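Local coordinates for uncharacterized protein aq_328 (Aquifex aeolicus, PDB 1R4V) that is of unknown function but adopts a histone fold and belongs to a family loosely linked with protein heterodimerization, at residues Lys27-Leu32 against Leu110-Phe115; Leu40-Thr45 against Val145-Thr150; Ala58-Leu63 against Arg132-Gly137; Leu139-Asp144 against Gln165-Val170. All coordinates share one frame; numbering follows the deposited sequence. Where two conformers were deposited one is given.

The chain opens interaction 1 just before helix 29-40. It opens interaction 2 in the loop after that helix and interaction 3 near the end of helix 46-62. Interaction 1 closes first, at helix 106-113. Interaction 3 closes next, on helix 131-149. Interaction 4 opens further along this helix, interaction 2 closes near its end, and interaction 4 closes at helix 157-168. Interaction 3 is therefore nested inside interaction 2. Interaction 1 crosses both 2 and 3, and interaction 4 crosses 2. Interaction 4 follows 1 and 3 in series. Interactions 2, 3 and 4 all use helix 131-149, and a Lys62-Asp168 salt bridge joins 3 to 4.

Interaction 1 of 4, residues Lys27-Leu32 against Leu110-Phe115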
# COMPACT_ATOMS: atom_id res chain seq x y z
N LYS A 27 -16.19 1.87 -0.34
CA LYS A 27 -15.94 1.22 0.94
C LYS A 27 -14.46 1.25 1.29
O LYS A 27 -13.62 1.17 0.40
CB LYS A 27 -16.53 -0.19 0.95
CG LYS A 27 -17.94 -0.26 1.54
CD LYS A 27 -18.97 0.65 0.87
CE LYS A 27 -20.30 0.69 1.63
NZ LYS A 27 -20.39 1.71 2.73
N GLY A 28 -14.17 1.40 2.58
CA GLY A 28 -12.83 1.61 3.09
C GLY A 28 -12.39 3.05 3.27
O GLY A 28 -11.64 3.31 4.20
N PHE A 29 -12.84 3.96 2.41
CA PHE A 29 -12.41 5.37 2.37
C PHE A 29 -12.72 6.00 3.71
O PHE A 29 -11.88 6.57 4.40
CB PHE A 29 -13.13 6.14 1.26
CG PHE A 29 -12.54 6.00 -0.12
CD1 PHE A 29 -12.07 4.79 -0.61
CD2 PHE A 29 -12.48 7.10 -0.96
CE1 PHE A 29 -11.55 4.68 -1.88
CE2 PHE A 29 -11.96 7.01 -2.24
CZ PHE A 29 -11.50 5.79 -2.70
N ASP A 30 -14.00 5.89 4.07
CA ASP A 30 -14.51 6.17 5.40
C ASP A 30 -13.51 5.85 6.52
O ASP A 30 -13.05 6.73 7.23
CB ASP A 30 -15.80 5.35 5.53
CG ASP A 30 -15.79 4.10 4.60
OD1 ASP A 30 -15.45 2.94 5.01
OD2 ASP A 30 -16.07 4.26 3.38
N LYS A 31 -13.14 4.58 6.65
CA LYS A 31 -12.29 4.08 7.73
C LYS A 31 -10.84 4.52 7.63
O LYS A 31 -10.16 4.72 8.65
CB LYS A 31 -12.37 2.55 7.71
CG LYS A 31 -13.79 2.12 8.07
CD LYS A 31 -14.17 0.74 7.58
CE LYS A 31 -13.57 -0.31 8.43
NZ LYS A 31 -14.58 -1.41 8.60
N LEU A 32 -10.38 4.66 6.39
CA LEU A 32 -9.02 5.14 6.14
C LEU A 32 -8.95 6.61 6.53
O LEU A 32 -8.05 7.01 7.24
CB LEU A 32 -8.67 4.97 4.68
CG LEU A 32 -7.21 5.32 4.32
CD1 LEU A 32 -6.23 4.32 4.91
CD2 LEU A 32 -7.08 5.41 2.83
N LEU A 110 -8.16 -2.99 -0.55
CA LEU A 110 -7.50 -3.99 -1.39
C LEU A 110 -8.40 -4.35 -2.58
O LEU A 110 -7.95 -4.37 -3.72
CB LEU A 110 -7.18 -5.25 -0.59
CG LEU A 110 -5.88 -6.00 -0.87
CD1 LEU A 110 -6.10 -7.44 -0.54
CD2 LEU A 110 -5.28 -5.82 -2.28
N GLU A 111 -9.67 -4.63 -2.32
CA GLU A 111 -10.62 -4.92 -3.39
C GLU A 111 -10.82 -3.73 -4.31
O GLU A 111 -10.90 -3.87 -5.53
CB GLU A 111 -11.97 -5.40 -2.86
CG GLU A 111 -12.73 -6.23 -3.89
CD GLU A 111 -13.99 -6.88 -3.35
OE1 GLU A 111 -14.36 -7.99 -3.85
OE2 GLU A 111 -14.62 -6.30 -2.43
N TYR A 112 -10.90 -2.55 -3.72
CA TYR A 112 -11.03 -1.32 -4.48
C TYR A 112 -9.91 -1.09 -5.49
O TYR A 112 -10.20 -0.73 -6.62
CB TYR A 112 -11.09 -0.13 -3.55
CG TYR A 112 -11.30 1.15 -4.31
CD1 TYR A 112 -12.58 1.50 -4.69
CD2 TYR A 112 -10.24 1.99 -4.64
CE1 TYR A 112 -12.82 2.65 -5.37
CE2 TYR A 112 -10.47 3.18 -5.34
CZ TYR A 112 -11.77 3.49 -5.69
OH TYR A 112 -12.14 4.62 -6.38
N ILE A 113 -8.65 -1.29 -5.11
CA ILE A 113 -7.57 -1.02 -6.07
C ILE A 113 -7.49 -2.02 -7.23
O ILE A 113 -6.85 -1.72 -8.25
CB ILE A 113 -6.21 -0.83 -5.39
CG1 ILE A 113 -5.76 -2.07 -4.61
CG2 ILE A 113 -6.27 0.43 -4.52
CD1 ILE A 113 -4.28 -2.14 -4.31
N ALA A 114 -8.14 -3.17 -7.10
CA ALA A 114 -8.22 -4.17 -8.16
C ALA A 114 -6.80 -4.48 -8.67
O ALA A 114 -6.49 -4.33 -9.85
CB ALA A 114 -9.12 -3.71 -9.29
N PHE A 115 -5.96 -4.91 -7.73
CA PHE A 115 -4.54 -5.11 -7.99
C PHE A 115 -4.29 -6.33 -8.89
O PHE A 115 -4.86 -7.39 -8.66
CB PHE A 115 -3.80 -5.27 -6.66
CG PHE A 115 -2.34 -5.55 -6.83
CD1 PHE A 115 -1.79 -6.75 -6.40
CD2 PHE A 115 -1.51 -4.62 -7.42
CE1 PHE A 115 -0.44 -7.01 -6.56
CE2 PHE A 115 -0.15 -4.87 -7.58
CZ PHE A 115 0.38 -6.08 -7.16
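Phe29 and Tyr112 carry this contact as a T-shaped aromatic pair. The edge of the Phe29 ring points at one face of Tyr112. The ring centroids are 5.1 Å apart and the planes meet at 73°. Phe29 CE1 sits over the centre of the tyrosine ring, 3.9 Å from Tyr112 CE2. The closest approach is at the neighbouring corner, where Phe29 CZ lies 3.8 Å from Tyr112 CZ. The CZ atom of Phe29 also comes within 3.9 Å of Tyr112 OH. That hydroxyl is hydrogen-bonded to the carboxylate of Glu50, which anchors the far end of the tyrosine ring.

Tyr112 has CG anti to its backbone N (chi1 -177°), and this swings the ring off helix 106-113 toward Phe29. Phe29 is packed on its own account against Asp46, Ile49, Glu50 and Leu53 of helix 46-62 and against Leu109.

Just before Phe29, Gly28 is the N-cap of helix 29-40. Its phi of 93° would bring a beta carbon too close to Lys27 O. Gly28 O takes the first helical bond, from Leu32 N at 2.9 Å. Weak bonds run from Gly28 N and Lys31 N to Asp30 OD1.

A bound zinc ion lies about 6 Å from the Phe29 side chain, and Asp46, which Phe29 touches, is a zinc ligand with Glu21. The arrangement is aromatic packing between helix ends in an all-alpha histone fold, beside a metal site.

Interaction 2 of 4, residues Leu40-Thr45 against Val145-Thr150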
# COMPACT_ATOMS: atom_id res chain seq x y z
N LEU A 40 -2.93 9.49 12.66
CA LEU A 40 -1.72 9.94 11.95
C LEU A 40 -1.63 11.44 11.68
O LEU A 40 -0.60 11.87 11.17
CB LEU A 40 -1.61 9.19 10.61
CG LEU A 40 -1.62 7.66 10.68
CD1 LEU A 40 -1.58 6.97 9.31
CD2 LEU A 40 -0.47 7.19 11.54
N ASP A 41 -2.65 12.23 12.01
CA ASP A 41 -2.71 13.68 11.81
C ASP A 41 -2.64 14.09 10.34
O ASP A 41 -2.00 15.09 10.00
CB ASP A 41 -1.61 14.41 12.61
CG ASP A 41 -1.76 14.26 14.12
OD1 ASP A 41 -0.76 13.91 14.79
OD2 ASP A 41 -2.84 14.46 14.74
N ILE A 42 -3.29 13.31 9.47
CA ILE A 42 -3.32 13.61 8.05
C ILE A 42 -4.79 13.68 7.65
O ILE A 42 -5.53 12.71 7.80
CB ILE A 42 -2.62 12.54 7.20
CG1 ILE A 42 -1.12 12.48 7.49
CG2 ILE A 42 -2.92 12.82 5.73
CD1 ILE A 42 -0.48 11.17 7.08
N ASP A 43 -5.18 14.83 7.12
CA ASP A 43 -6.53 15.07 6.68
C ASP A 43 -6.61 14.77 5.18
O ASP A 43 -6.15 15.53 4.35
CB ASP A 43 -6.88 16.51 7.02
CG ASP A 43 -8.30 16.91 6.63
OD1 ASP A 43 -9.07 16.06 6.13
OD2 ASP A 43 -8.74 18.08 6.77
N LEU A 44 -7.23 13.64 4.83
CA LEU A 44 -7.45 13.24 3.44
C LEU A 44 -8.82 13.66 2.92
O LEU A 44 -9.75 13.84 3.70
CB LEU A 44 -7.37 11.71 3.35
CG LEU A 44 -6.13 10.96 3.82
CD1 LEU A 44 -6.39 9.44 3.87
CD2 LEU A 44 -4.97 11.29 2.90
N THR A 45 -8.93 13.80 1.60
CA THR A 45 -10.18 13.98 0.86
C THR A 45 -10.31 12.81 -0.11
O THR A 45 -9.33 12.08 -0.31
CB THR A 45 -10.17 15.26 0.02
OG1 THR A 45 -9.12 15.22 -0.96
CG2 THR A 45 -9.82 16.47 0.87
N VAL A 145 5.81 9.24 4.74
CA VAL A 145 6.35 10.10 3.70
C VAL A 145 5.50 11.38 3.60
O VAL A 145 6.08 12.45 3.47
CB VAL A 145 6.44 9.36 2.36
CG1 VAL A 145 6.93 10.31 1.25
CG2 VAL A 145 7.39 8.15 2.52
N ILE A 146 4.17 11.28 3.69
CA ILE A 146 3.33 12.49 3.63
C ILE A 146 3.73 13.51 4.70
O ILE A 146 3.91 14.69 4.43
CB ILE A 146 1.83 12.12 3.79
CG1 ILE A 146 1.32 11.40 2.53
CG2 ILE A 146 0.97 13.33 4.12
CD1 ILE A 146 0.09 10.60 2.74
N LYS A 147 3.86 13.02 5.93
CA LYS A 147 4.27 13.85 7.05
C LYS A 147 5.66 14.43 6.95
O LYS A 147 5.88 15.57 7.37
CB LYS A 147 4.12 13.06 8.35
CG LYS A 147 2.65 12.94 8.70
CD LYS A 147 2.42 12.53 10.15
CE LYS A 147 2.56 11.03 10.32
NZ LYS A 147 1.93 10.66 11.61
N LYS A 148 6.59 13.67 6.38
CA LYS A 148 7.96 14.15 6.19
C LYS A 148 8.20 14.96 4.92
O LYS A 148 9.22 15.64 4.82
CB LYS A 148 8.90 12.96 6.24
CG LYS A 148 9.12 12.52 7.66
CD LYS A 148 9.59 11.12 7.80
CE LYS A 148 9.74 10.83 9.29
NZ LYS A 148 10.14 9.45 9.49
N ALA A 149 7.30 14.93 3.96
CA ALA A 149 7.52 15.61 2.67
C ALA A 149 6.57 16.75 2.31
O ALA A 149 6.98 17.64 1.59
CB ALA A 149 7.55 14.60 1.55
N THR A 150 5.32 16.76 2.77
CA THR A 150 4.35 17.71 2.25
C THR A 150 4.32 19.05 2.95
O THR A 150 4.07 20.05 2.28
CB THR A 150 2.90 17.14 2.24
OG1 THR A 150 2.42 16.88 3.56
CG2 THR A 150 2.83 15.82 1.51
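Lys147 reaches from helix 131-149 to the carbonyl of Leu40, and this is the polar part of the contact. Lys147 NZ donates to Leu40 O over 2.8 Å. The ammonium approaches from the side, with a C=O...N angle of 122°, tilted 25° from the carbonyl plane. A bend in the lysine chain at chi3 (-82°) brings the amine round to this oxygen. Asp41 OD1 stays 5.3 Å from Lys147 NZ, a separation at which attraction would probably be modest. Within the helix end, Ile146 O accepts from Thr150 N at 3.0 Å and from Thr150 OG1 at 2.8 Å, on opposite faces of its plane.

The apolar part centres on Ile42. Its CD1 lies 3.9 Å from Ile146 CG2 and also rests on the CG methylene of Lys147. Replacing Ile42 by an alanine would probably open a gap beside Ile146 and leave the aliphatic stem of Lys147 without its support. Pro155 touches both isoleucines from the following loop.

Asp43 makes a backbone hydrogen bond with Arg153. The loop after helix 29-40 thus meets the loop after helix 131-149, consistent with the paired loops of the histone fold.

Interaction 3 of 4, residues Ala58-Leu63 against Arg132-Gly137; sequences AAFGKL and RNIMGG
Two long helices, 46-62 and 131-149, pack against each other near the centre of the molecule, as long helices do in the histone fold. The contact is buried and apolar. Phe60 and Ile134 carry most of it. The CG2 methyl of Ile134 lies over one face of the Phe60 ring in a CH-pi contact, 3.9 Å from the ring centroid and 21° off the normal. It is offset toward the rim, so the nearest ring atom is Phe60 CE2, 3.7 Å from Ile134 CG2. This branch is turned anti to the Ile134 backbone N, which aims it at the ring.

Met135, a selenomethionine, adds its CB at 4.4 Å from Phe60 CE1. Its side chain also packs on Val106, Leu109 and Ile113 of helix 106-113 and on Leu53 and Val56 of helix 46-62. The Phe60 ring also stacks with Phe115 and meets Tyr131 edge-to-face, which probably helps hold its rotation. With a serine instead of Phe60, the Ile134 methyl would probably lose the ring it rests on, and Phe115 and Tyr131 would lose their aromatic partner.

Leu63 and Ile134 lie antiparallel alongside each other, and Leu63 CD1 reaches the same methyl, 3.6 Å from Ile134 CG2.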
# COMPACT_ATOMS: atom_id res chain seq x y z
N ALA A 58 0.76 1.19 -7.37
CA ALA A 58 2.03 1.25 -8.12
C ALA A 58 3.22 0.59 -7.40
O ALA A 58 3.93 -0.25 -7.96
CB ALA A 58 2.36 2.68 -8.50
N ALA A 59 3.42 0.96 -6.14
CA ALA A 59 4.45 0.43 -5.28
C ALA A 59 4.31 -1.08 -5.11
O ALA A 59 5.31 -1.81 -5.19
CB ALA A 59 4.43 1.12 -3.94
N PHE A 60 3.08 -1.55 -4.93
CA PHE A 60 2.76 -2.97 -4.77
C PHE A 60 3.23 -3.72 -6.01
O PHE A 60 3.86 -4.77 -5.91
CB PHE A 60 1.24 -3.18 -4.55
CG PHE A 60 0.86 -4.41 -3.78
CD1 PHE A 60 -0.31 -4.40 -3.04
CD2 PHE A 60 1.62 -5.56 -3.77
CE1 PHE A 60 -0.71 -5.51 -2.32
CE2 PHE A 60 1.23 -6.68 -3.06
CZ PHE A 60 0.07 -6.66 -2.33
N GLY A 61 2.95 -3.18 -7.20
CA GLY A 61 3.41 -3.78 -8.45
C GLY A 61 4.93 -3.87 -8.52
O GLY A 61 5.47 -4.86 -9.00
N LYS A 62 5.61 -2.83 -8.05
CA LYS A 62 7.09 -2.78 -7.98
C LYS A 62 7.70 -3.83 -7.06
O LYS A 62 8.84 -4.26 -7.26
CB LYS A 62 7.58 -1.39 -7.60
CG LYS A 62 7.43 -0.44 -8.74
CD LYS A 62 8.04 0.93 -8.45
CE LYS A 62 9.30 1.16 -9.28
NZ LYS A 62 9.90 2.51 -9.08
N LEU A 63 6.93 -4.31 -6.10
CA LEU A 63 7.42 -5.39 -5.26
C LEU A 63 7.61 -6.70 -6.02
O LEU A 63 8.32 -7.58 -5.53
CB LEU A 63 6.49 -5.63 -4.06
CG LEU A 63 6.32 -4.44 -3.11
CD1 LEU A 63 5.31 -4.75 -2.03
CD2 LEU A 63 7.63 -4.00 -2.50
N ARG A 132 -3.10 -8.19 2.51
CA ARG A 132 -3.61 -7.16 3.42
C ARG A 132 -2.50 -6.55 4.29
O ARG A 132 -2.49 -5.35 4.55
CB ARG A 132 -4.79 -7.69 4.25
CG ARG A 132 -4.44 -8.79 5.25
CD ARG A 132 -5.69 -9.31 6.00
NE ARG A 132 -6.49 -8.17 6.44
CZ ARG A 132 -6.18 -7.38 7.46
NH1 ARG A 132 -6.98 -6.37 7.75
NH2 ARG A 132 -5.10 -7.60 8.21
N ASN A 133 -1.55 -7.37 4.73
CA ASN A 133 -0.42 -6.90 5.52
C ASN A 133 0.52 -6.07 4.67
O ASN A 133 1.01 -5.05 5.13
CB ASN A 133 0.30 -8.05 6.19
CG ASN A 133 -0.61 -8.74 7.19
OD1 ASN A 133 -1.40 -8.08 7.89
ND2 ASN A 133 -0.55 -10.07 7.22
N ILE A 134 0.76 -6.48 3.44
CA ILE A 134 1.63 -5.71 2.54
C ILE A 134 1.03 -4.34 2.27
O ILE A 134 1.73 -3.32 2.34
CB ILE A 134 1.87 -6.49 1.26
CG1 ILE A 134 2.66 -7.76 1.58
CG2 ILE A 134 2.61 -5.62 0.24
CD1 ILE A 134 2.78 -8.74 0.43
N MSE A 135 -0.26 -4.30 1.95
CA MSE A 135 -0.93 -3.05 1.64
C MSE A 135 -1.00 -2.16 2.86
O MSE A 135 -0.82 -0.96 2.75
CB MSE A 135 -2.33 -3.27 1.09
CG MSE A 135 -2.63 -2.11 0.11
SE MSE A 135 -4.49 -2.10 -0.20
CE MSE A 135 -4.84 -0.16 -0.71
N GLY A 136 -1.30 -2.74 4.01
CA GLY A 136 -1.30 -2.00 5.26
C GLY A 136 0.04 -1.37 5.58
O GLY A 136 0.08 -0.22 5.98
N GLY A 137 1.14 -2.10 5.36
CA GLY A 137 2.49 -1.56 5.45
C GLY A 137 2.79 -0.45 4.46
O GLY A 137 3.46 0.54 4.79

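Interaction 4 of 4, residues Leu139-Asp144 against Gln165-Val170; sequences LLMHAD and QIVDKV
Met141 and His142 of helix 131-149 meet Val167 and Val170 across a helix-loop-helix hairpin of the histone fold. The second arm is helix 157-168, with Val170 just beyond its end.

Met141, a selenomethionine, starts out anti to its backbone N (chi1 -178°) and then bends at chi2, -103°. The bend turns SE and CE toward the valines, which they approach tip to tip. Two conformers are deposited for Met141, so its contacts here belong to one of them and are less certain. In this one, Met141 CE lies 3.9 Å from Val167 CG2. Val170 holds CG2 between its backbone N and carbonyl carbon, the crowded position, and this methyl comes to 3.6 Å from Met141 CE.

The histidine ring is pinned at both nitrogens. ND1 is hydrogen-bonded to Leu138 O, one turn back in the helix, and NE2 to Ser55 OG of helix 46-62. These two bonds probably fix the rotation of the ring, with one face turned to Val167 CG2. Leu52 and Val56 also pack on the histidine.

Val167 is the central residue and points toward helix 131-149. Its side chain crosses that of His142 at about a right angle, and both of its methyls meet the ring. The CG2 methyl lies over one face of the His142 ring, 4.2 Å from the centroid and 24° off the normal, in a CH-pi contact. It sits toward the rim. The CG1 methyl is closer to the ring tip, with Val167 CG1 at 3.7 Å from His142 NE2.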
# COMPACT_ATOMS: atom_id res chain seq x y z
N LEU A 139 0.53 1.53 3.18
CA LEU A 139 -0.25 2.67 3.63
C LEU A 139 0.46 3.43 4.75
O LEU A 139 0.54 4.66 4.69
CB LEU A 139 -1.66 2.24 4.04
CG LEU A 139 -2.61 1.98 2.88
CD1 LEU A 139 -3.77 1.16 3.44
CD2 LEU A 139 -3.11 3.27 2.25
N LEU A 140 1.02 2.71 5.72
CA LEU A 140 1.74 3.35 6.82
C LEU A 140 3.00 4.01 6.34
O LEU A 140 3.32 5.09 6.83
CB LEU A 140 2.14 2.37 7.91
CG LEU A 140 0.96 1.79 8.68
CD1 LEU A 140 1.53 0.94 9.79
CD2 LEU A 140 0.00 2.85 9.20
N MSE A 141 3.71 3.35 5.43
CA MSE A 141 4.85 3.98 4.79
C MSE A 141 4.52 5.29 4.09
O MSE A 141 5.22 6.30 4.29
CB MSE A 141 5.53 3.02 3.84
CG MSE A 141 6.71 3.69 3.24
SE MSE A 141 6.32 4.29 1.38
CE MSE A 141 8.18 4.78 0.89
N HIS A 142 3.47 5.31 3.28
CA HIS A 142 3.00 6.53 2.64
C HIS A 142 2.61 7.60 3.66
O HIS A 142 2.92 8.75 3.43
CB HIS A 142 1.82 6.28 1.71
CG HIS A 142 2.21 5.73 0.38
ND1 HIS A 142 2.63 4.43 0.21
CD2 HIS A 142 2.24 6.30 -0.84
CE1 HIS A 142 2.89 4.22 -1.06
NE2 HIS A 142 2.67 5.35 -1.72
N ALA A 143 1.97 7.25 4.76
CA ALA A 143 1.65 8.24 5.79
C ALA A 143 2.93 8.90 6.33
O ALA A 143 2.96 10.11 6.57
CB ALA A 143 0.84 7.59 6.92
N ASP A 144 3.98 8.11 6.52
CA ASP A 144 5.27 8.56 7.02
C ASP A 144 5.85 9.57 6.03
O ASP A 144 6.31 10.63 6.41
CB ASP A 144 6.21 7.37 7.24
CG ASP A 144 7.55 7.78 7.90
OD1 ASP A 144 7.55 8.53 8.90
OD2 ASP A 144 8.66 7.38 7.49
N GLN A 165 5.83 10.45 -6.49
CA GLN A 165 7.11 10.55 -7.17
C GLN A 165 8.27 10.08 -6.31
O GLN A 165 9.12 9.31 -6.77
CB GLN A 165 7.39 11.99 -7.59
CG GLN A 165 6.57 12.43 -8.78
CD GLN A 165 6.98 13.81 -9.32
OE1 GLN A 165 7.63 13.87 -10.37
NE2 GLN A 165 6.65 14.89 -8.61
N ILE A 166 8.35 10.54 -5.07
CA ILE A 166 9.48 10.16 -4.23
C ILE A 166 9.37 8.74 -3.73
O ILE A 166 10.39 8.10 -3.52
CB ILE A 166 9.81 11.18 -3.12
CG1 ILE A 166 8.70 11.27 -2.08
CG2 ILE A 166 10.11 12.54 -3.73
CD1 ILE A 166 9.02 12.29 -1.00
N VAL A 167 8.16 8.24 -3.54
CA VAL A 167 7.95 6.84 -3.20
C VAL A 167 8.42 5.94 -4.33
O VAL A 167 9.13 4.97 -4.09
CB VAL A 167 6.48 6.56 -2.86
CG1 VAL A 167 6.15 5.08 -2.93
CG2 VAL A 167 6.19 7.13 -1.48
N ASP A 168 8.04 6.27 -5.56
CA ASP A 168 8.47 5.51 -6.74
C ASP A 168 10.00 5.31 -6.79
O ASP A 168 10.44 4.26 -7.23
CB ASP A 168 7.89 6.17 -8.00
CG ASP A 168 8.48 5.61 -9.28
OD1 ASP A 168 8.11 4.48 -9.68
OD2 ASP A 168 9.33 6.25 -9.94
N LYS A 169 10.78 6.28 -6.32
CA LYS A 169 12.24 6.21 -6.26
C LYS A 169 12.88 5.41 -5.10
O LYS A 169 14.12 5.31 -5.03
CB LYS A 169 12.80 7.63 -6.26
CG LYS A 169 12.46 8.42 -7.51
CD LYS A 169 13.31 7.93 -8.67
CE LYS A 169 12.95 8.56 -10.02
NZ LYS A 169 13.98 8.16 -11.04
N VAL A 170 12.09 4.82 -4.22
CA VAL A 170 12.60 3.86 -3.23
C VAL A 170 12.03 2.46 -3.46
O VAL A 170 12.33 1.55 -2.71
CB VAL A 170 12.36 4.30 -1.77
CG1 VAL A 170 13.11 5.60 -1.50
CG2 VAL A 170 10.88 4.42 -1.45